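Local coordinates for putative streptothricin acetyltransferase (Bacillus anthracis, PDB 3PP9), which binds acetyl coenzyme A and, as a putative streptothricin acetyltransferase of the GNAT family, probably transfers its acetyl group to that antibiotic, at residues Asn18-Ile22 with Ile87-Ile91; Cys149-Glu153 with Ala178-Tyr182. All blocks are in the same frame, centred on the assembly; numbering follows the deposited sequence.

Interaction 1 (Asn18-Ile22 with Ile87-Ile91)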
loop_
_atom_site.group_PDB
_atom_site.type_symbol
_atom_site.label_atom_id
_atom_site.label_comp_id
_atom_site.label_asym_id
_atom_site.label_seq_id
_atom_site.Cartn_x
_atom_site.Cartn_y
_atom_site.Cartn_z
ATOM N N ASN A 18 10.843 0.290 30.644
ATOM C CA ASN A 18 11.039 1.689 31.036
ATOM C C ASN A 18 10.317 2.576 30.028
ATOM O O ASN A 18 10.509 3.803 29.993
ATOM C CB ASN A 18 12.527 2.060 30.940
ATOM C CG ASN A 18 13.426 1.182 31.800
ATOM O OD1 ASN A 18 12.975 0.555 32.766
ATOM N ND2 ASN A 18 14.721 1.157 31.464
ATOM N N PHE A 19 9.478 1.955 29.207
ATOM C CA PHE A 19 8.813 2.660 28.164
ATOM C C PHE A 19 7.525 3.230 28.745
ATOM O O PHE A 19 6.610 2.485 29.124
ATOM C CB PHE A 19 8.570 1.699 27.005
ATOM C CG PHE A 19 8.640 2.356 25.675
ATOM C CD1 PHE A 19 9.670 2.055 24.797
ATOM C CD2 PHE A 19 7.739 3.337 25.324
ATOM C CE1 PHE A 19 9.747 2.667 23.583
ATOM C CE2 PHE A 19 7.827 3.954 24.111
ATOM C CZ PHE A 19 8.831 3.620 23.238
ATOM N N PRO A 20 7.452 4.558 28.847
ATOM C CA PRO A 20 6.302 5.214 29.432
ATOM C C PRO A 20 5.113 5.344 28.496
ATOM O O PRO A 20 5.219 5.032 27.306
ATOM C CB PRO A 20 6.848 6.605 29.731
ATOM C CG PRO A 20 7.750 6.873 28.563
ATOM C CD PRO A 20 8.336 5.532 28.178
ATOM N N GLU A 21 3.983 5.759 29.069
ATOM C CA GLU A 21 2.768 6.015 28.309
ATOM C C GLU A 21 3.093 7.283 27.544
ATOM O O GLU A 21 3.499 8.283 28.133
ATOM C CB GLU A 21 1.547 6.285 29.209
ATOM C CG GLU A 21 1.046 5.105 30.020
ATOM C CD GLU A 21 -0.121 5.443 30.953
ATOM O OE1 GLU A 21 -0.491 6.637 31.081
ATOM O OE2 GLU A 21 -0.665 4.500 31.575
ATOM N N ILE A 22 2.964 7.223 26.234
ATOM C CA ILE A 22 3.239 8.372 25.404
ATOM C C ILE A 22 1.917 8.768 24.790
ATOM O O ILE A 22 1.212 7.919 24.264
ATOM C CB ILE A 22 4.291 8.013 24.366
ATOM C CG1 ILE A 22 5.644 7.874 25.080
ATOM C CG2 ILE A 22 4.362 9.073 23.282
ATOM C CD1 ILE A 22 6.740 7.392 24.231
ATOM N N ILE A 87 11.688 8.714 27.834
ATOM C CA ILE A 87 11.402 8.561 26.423
ATOM C C ILE A 87 10.221 9.506 26.126
ATOM O O ILE A 87 9.146 9.385 26.725
ATOM C CB ILE A 87 11.033 7.113 26.076
ATOM C CG1 ILE A 87 12.233 6.199 26.326
ATOM C CG2 ILE A 87 10.525 7.011 24.604
ATOM C CD1 ILE A 87 11.916 4.700 26.257
ATOM N N ILE A 88 10.436 10.464 25.225
ATOM C CA ILE A 88 9.400 11.446 24.859
ATOM C C ILE A 88 8.918 11.327 23.406
ATOM O O ILE A 88 8.082 12.113 22.950
ATOM C CB ILE A 88 9.860 12.889 25.129
ATOM C CG1 ILE A 88 11.019 13.288 24.198
ATOM C CG2 ILE A 88 10.204 13.052 26.614
ATOM C CD1 ILE A 88 11.359 14.799 24.209
ATOM N N GLY A 89 9.474 10.374 22.669
ATOM C CA GLY A 89 9.061 10.188 21.281
ATOM C C GLY A 89 9.789 9.013 20.659
ATOM O O GLY A 89 10.728 8.499 21.248
ATOM N N PHE A 90 9.322 8.560 19.502
ATOM C CA PHE A 90 9.946 7.433 18.844
ATOM C C PHE A 90 9.534 7.391 17.373
ATOM O O PHE A 90 8.598 8.071 16.951
ATOM C CB PHE A 90 9.584 6.113 19.549
ATOM C CG PHE A 90 8.122 5.812 19.553
ATOM C CD1 PHE A 90 7.320 6.200 20.610
ATOM C CD2 PHE A 90 7.534 5.168 18.491
ATOM C CE1 PHE A 90 5.956 5.930 20.602
ATOM C CE2 PHE A 90 6.165 4.891 18.482
ATOM C CZ PHE A 90 5.380 5.294 19.530
ATOM N N ILE A 91 10.306 6.653 16.584
ATOM C CA ILE A 91 10.008 6.452 15.184
ATOM C C ILE A 91 10.221 4.962 14.877
ATOM O O ILE A 91 11.209 4.360 15.336
ATOM C CB ILE A 91 10.811 7.396 14.242
ATOM C CG1 ILE A 91 10.273 7.325 12.822
ATOM C CG2 ILE A 91 12.312 7.101 14.329
ATOM C CD1 ILE A 91 10.810 8.448 11.924
HETATM O O HOH W 1 12.031 6.396 29.775
#

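Interaction 2 (Cys149-Glu153 with Ala178-Tyr182). With ACO (acetyl coenzyme *a), chain D.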
loop_
_atom_site.group_PDB
_atom_site.type_symbol
_atom_site.label_atom_id
_atom_site.label_comp_id
_atom_site.label_asym_id
_atom_site.label_seq_id
_atom_site.Cartn_x
_atom_site.Cartn_y
_atom_site.Cartn_z
ATOM N N CYS A 149 0.768 16.250 7.996
ATOM C CA CYS A 149 1.036 16.622 6.597
ATOM C C CYS A 149 1.977 17.830 6.515
ATOM O O CYS A 149 2.952 17.813 5.759
ATOM C CB CYS A 149 -0.250 16.870 5.826
ATOM S SG CYS A 149 -1.237 15.348 5.553
ATOM N N LYS A 150 1.693 18.873 7.288
ATOM C CA LYS A 150 2.543 20.068 7.284
ATOM C C LYS A 150 3.942 19.721 7.778
ATOM O O LYS A 150 4.931 20.224 7.251
ATOM C CB LYS A 150 1.921 21.175 8.125
ATOM C CG LYS A 150 0.650 21.760 7.524
ATOM C CD LYS A 150 0.937 22.474 6.215
ATOM C CE LYS A 150 -0.324 23.096 5.633
ATOM N NZ LYS A 150 -0.047 23.886 4.410
ATOM N N PHE A 151 4.026 18.857 8.783
ATOM C CA PHE A 151 5.318 18.424 9.314
ATOM C C PHE A 151 6.137 17.716 8.215
ATOM O O PHE A 151 7.311 18.034 7.996
ATOM C CB PHE A 151 5.079 17.462 10.485
ATOM C CG PHE A 151 6.314 16.693 10.920
ATOM C CD1 PHE A 151 7.323 17.314 11.626
ATOM C CD2 PHE A 151 6.435 15.341 10.652
ATOM C CE1 PHE A 151 8.440 16.596 12.024
ATOM C CE2 PHE A 151 7.552 14.618 11.050
ATOM C CZ PHE A 151 8.552 15.250 11.746
ATOM N N TYR A 152 5.529 16.768 7.503
ATOM C CA TYR A 152 6.263 16.073 6.429
ATOM C C TYR A 152 6.696 17.048 5.332
ATOM O O TYR A 152 7.807 16.937 4.792
ATOM C CB TYR A 152 5.472 14.882 5.866
ATOM C CG TYR A 152 5.217 13.824 6.902
ATOM C CD1 TYR A 152 6.261 13.171 7.527
ATOM C CD2 TYR A 152 3.925 13.416 7.201
ATOM C CE1 TYR A 152 6.024 12.196 8.493
ATOM C CE2 TYR A 152 3.694 12.440 8.144
ATOM C CZ TYR A 152 4.747 11.832 8.779
ATOM O OH TYR A 152 4.511 10.854 9.742
ATOM N N GLU A 153 5.830 17.996 5.005
ATOM C CA GLU A 153 6.131 18.995 3.981
ATOM C C GLU A 153 7.353 19.835 4.401
ATOM O O GLU A 153 8.201 20.158 3.572
ATOM C CB GLU A 153 4.903 19.865 3.762
ATOM C CG GLU A 153 4.996 20.813 2.595
ATOM C CD GLU A 153 3.736 21.634 2.444
ATOM O OE1 GLU A 153 3.398 22.423 3.357
ATOM O OE2 GLU A 153 3.104 21.536 1.381
ATOM N N ALA A 178 -6.317 8.339 2.085
ATOM C CA ALA A 178 -4.922 8.015 2.379
ATOM C C ALA A 178 -4.045 8.873 1.484
ATOM O O ALA A 178 -4.332 9.029 0.288
ATOM C CB ALA A 178 -4.644 6.533 2.067
ATOM N N ILE A 179 -2.985 9.439 2.057
ATOM C CA ILE A 179 -2.036 10.264 1.329
ATOM C C ILE A 179 -0.655 9.635 1.503
ATOM O O ILE A 179 -0.234 9.340 2.622
ATOM C CB ILE A 179 -2.010 11.725 1.806
ATOM C CG1 ILE A 179 -3.411 12.337 1.722
ATOM C CG2 ILE A 179 -1.022 12.530 0.968
ATOM C CD1 ILE A 179 -3.481 13.797 2.175
ATOM N N TYR A 180 0.033 9.426 0.392
ATOM C CA TYR A 180 1.377 8.808 0.407
ATOM C C TYR A 180 2.460 9.870 0.148
ATOM O O TYR A 180 2.434 10.555 -0.875
ATOM C CB TYR A 180 1.396 7.647 -0.582
ATOM C CG TYR A 180 0.285 6.682 -0.239
ATOM C CD1 TYR A 180 0.461 5.695 0.705
ATOM C CD2 TYR A 180 -0.957 6.805 -0.838
ATOM C CE1 TYR A 180 -0.591 4.822 1.028
ATOM C CE2 TYR A 180 -1.993 5.944 -0.526
ATOM C CZ TYR A 180 -1.809 4.974 0.405
ATOM O OH TYR A 180 -2.871 4.140 0.685
ATOM N N TRP A 181 3.386 9.991 1.102
ATOM C CA TRP A 181 4.440 11.008 1.081
ATOM C C TRP A 181 5.780 10.358 0.871
ATOM O O TRP A 181 6.038 9.294 1.426
ATOM C CB TRP A 181 4.463 11.773 2.403
ATOM C CG TRP A 181 3.256 12.622 2.691
ATOM C CD1 TRP A 181 2.094 12.220 3.282
ATOM C CD2 TRP A 181 3.126 14.027 2.454
ATOM N NE1 TRP A 181 1.240 13.294 3.415
ATOM C CE2 TRP A 181 1.851 14.414 2.920
ATOM C CE3 TRP A 181 3.959 14.996 1.891
ATOM C CZ2 TRP A 181 1.394 15.729 2.816
ATOM C CZ3 TRP A 181 3.517 16.290 1.804
ATOM C CH2 TRP A 181 2.232 16.651 2.266
ATOM N N TYR A 182 6.626 11.044 0.104
ATOM C CA TYR A 182 7.936 10.559 -0.285
ATOM C C TYR A 182 9.045 11.578 -0.165
ATOM O O TYR A 182 8.860 12.733 -0.510
ATOM C CB TYR A 182 7.877 10.164 -1.781
ATOM C CG TYR A 182 6.920 9.022 -2.032
ATOM C CD1 TYR A 182 7.358 7.709 -2.049
ATOM C CD2 TYR A 182 5.561 9.253 -2.190
ATOM C CE1 TYR A 182 6.460 6.653 -2.220
ATOM C CE2 TYR A 182 4.666 8.197 -2.359
ATOM C CZ TYR A 182 5.129 6.911 -2.411
ATOM O OH TYR A 182 4.214 5.881 -2.540
HETATM N N1A ACO D . 1.252 22.437 11.996
HETATM C C2A ACO D . 2.111 23.037 11.150
HETATM N N3A ACO D . 3.427 22.776 11.134
HETATM C C4A ACO D . 3.946 21.867 11.999
HETATM C C5A ACO D . 3.064 21.195 12.957
HETATM C C6A ACO D . 1.645 21.539 12.923
HETATM N N6A ACO D . 0.804 20.940 13.788
HETATM N N7A ACO D . 3.818 20.373 13.695
HETATM C C8A ACO D . 5.090 20.503 13.254
HETATM N N9A ACO D . 5.159 21.386 12.241
HETATM C C1B ACO D . 6.367 21.847 11.536
HETATM C C2B ACO D . 7.145 22.729 12.514
HETATM O O2B ACO D . 6.726 24.100 12.564
HETATM C C3B ACO D . 8.567 22.581 12.042
HETATM O O3B ACO D . 8.808 23.523 11.005
HETATM P P3B ACO D . 10.181 24.348 10.878
HETATM O O7A ACO D . 11.243 23.290 10.663
HETATM O O8A ACO D . 10.272 25.073 12.196
HETATM O O9A ACO D . 9.900 25.221 9.671
HETATM C C4B ACO D . 8.611 21.176 11.475
HETATM O O4B ACO D . 7.259 20.803 11.162
HETATM C C5B ACO D . 9.225 20.198 12.469
HETATM O O5B ACO D . 8.330 20.060 13.575
HETATM P P1A ACO D . 8.793 19.316 14.918
HETATM O O1A ACO D . 8.683 20.274 16.082
HETATM O O2A ACO D . 10.108 18.657 14.625
HETATM O O3A ACO D . 7.623 18.203 15.014
HETATM P P2A ACO D . 7.118 17.454 16.331
HETATM O O4A ACO D . 5.938 18.252 16.805
HETATM O O5A ACO D . 8.233 17.151 17.295
HETATM O O6A ACO D . 6.639 16.022 15.757
HETATM C CBP ACO D . 4.774 14.766 14.906
HETATM C CCP ACO D . 5.743 15.916 14.663
HETATM C CDP ACO D . 3.912 14.582 13.665
HETATM C CEP ACO D . 5.564 13.490 15.190
HETATM C CAP ACO D . 3.887 15.078 16.118
HETATM O OAP ACO D . 2.968 16.150 15.775
HETATM C C9P ACO D . 3.050 13.919 16.579
HETATM O O9P ACO D . 3.513 13.042 17.265
HETATM N N8P ACO D . 1.759 13.876 16.225
HETATM C C7P ACO D . 0.841 12.824 16.671
HETATM C C6P ACO D . 1.138 11.471 16.081
HETATM C C5P ACO D . 1.100 11.572 14.582
HETATM O O5P ACO D . 0.243 12.218 14.008
HETATM N N4P ACO D . 2.038 10.930 13.922
HETATM C C3P ACO D . 2.142 10.911 12.474
HETATM C C2P ACO D . 1.141 9.870 11.977
HETATM S S1P ACO D . 1.516 9.322 10.325
HETATM C C ACO D . 2.782 8.231 10.578
HETATM O O ACO D . 3.210 8.035 11.696
HETATM C CH3 ACO D . 3.370 7.528 9.404
#

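Interaction 1 (Asn18-Ile22 with Ile87-Ile91)
Ile87 lays its CD1 methyl over one face of the Phe19 ring, 4.0 Å from the ring centroid and only 20° off the normal, a CH-pi contact that suits an aliphatic chain facing a flat ring. Phe19 also turns its edge toward the face of Phe90 in an offset edge-to-face pair, centroids 5.9 Å apart and planes at 70°. Ile22 fills the space between Ile87 and Phe90, its CD1 lying 3.8 Å from Ile87 CG2 and, at the ring edge, 3.9 Å from Phe90 CD1. Pro20, short and rigid, rests its CD 3.8 Å from Ile87 CB. A water donates to Asn18 O and accepts from Ile87 N, 3.0 Å each. Ile88, with psi near 0°, points away; it and Gly89 both pair with Ala81, consistent with a beta bulge whose extra residue turns both Ile87 and Phe90 toward the loop. This is apolar packing of an irregular segment across one face of the central GNAT sheet at strand 86-95.

Interaction 2 (Cys149-Glu153 with Ala178-Tyr182)
Strand 178-182 begins with Ala178, beyond reach of the helix and packed on Val166 and Tyr167. Ile179 then points toward helix 149-153, its CD1 lying 4.3 Å from Cys149 SG, a loose apolar touch. Tyr180 is out of the helix's reach and packs on Asp163 of the second subunit. Trp181 returns to the helix and makes the main contact: its broad indole has CZ2 3.6 Å from Cys149 CB, CD2 4.2 Å from Tyr152 CB and CZ3 4.3 Å from Glu153 CB. Small Cys149 lets the indole come close, and its SG lies at the edge of the five-membered ring, 4.8 Å from the centroid, a sulfur-aromatic contact. Trp181 NE1 is buried without a polar partner. Tyr182 is again beyond the helix, its hydroxyl hydrogen-bonded to Asp163 of the second subunit. Helix and strand axes run 9.9 Å apart at 20°, nearly parallel, and Cys149, Tyr152 and Glu153 all meet the same indole. The Tyr152 ring lies obliquely beside it, and Tyr152 OH is 3.3 Å from the acetyl carbon C of ACO. Phe151 and Lys150 border the cofactor too: the helix forms one wall of the acetyl coenzyme A site of a GNAT fold.

Both contacts reach the same seven-stranded sheet, their centres about 23 Å apart and their nearest atoms about 7 Å apart without touching. Interaction 1 is partly buried, away from the centre of the chain, where a loop meets strand 86-95; interaction 2 is buried apart from the exposed Glu153, joining a helix to strand 178-184. Their chemistry follows: the loop relies on several aliphatic and phenyl groups plus a bridging water, whereas the helix is held largely by one indole. Interaction 2 contributes three residues to the cofactor pocket, while the side chain of Ile22 in interaction 1 stays about 7 Å from the cofactor. Only interaction 2 has the second subunit against its strand.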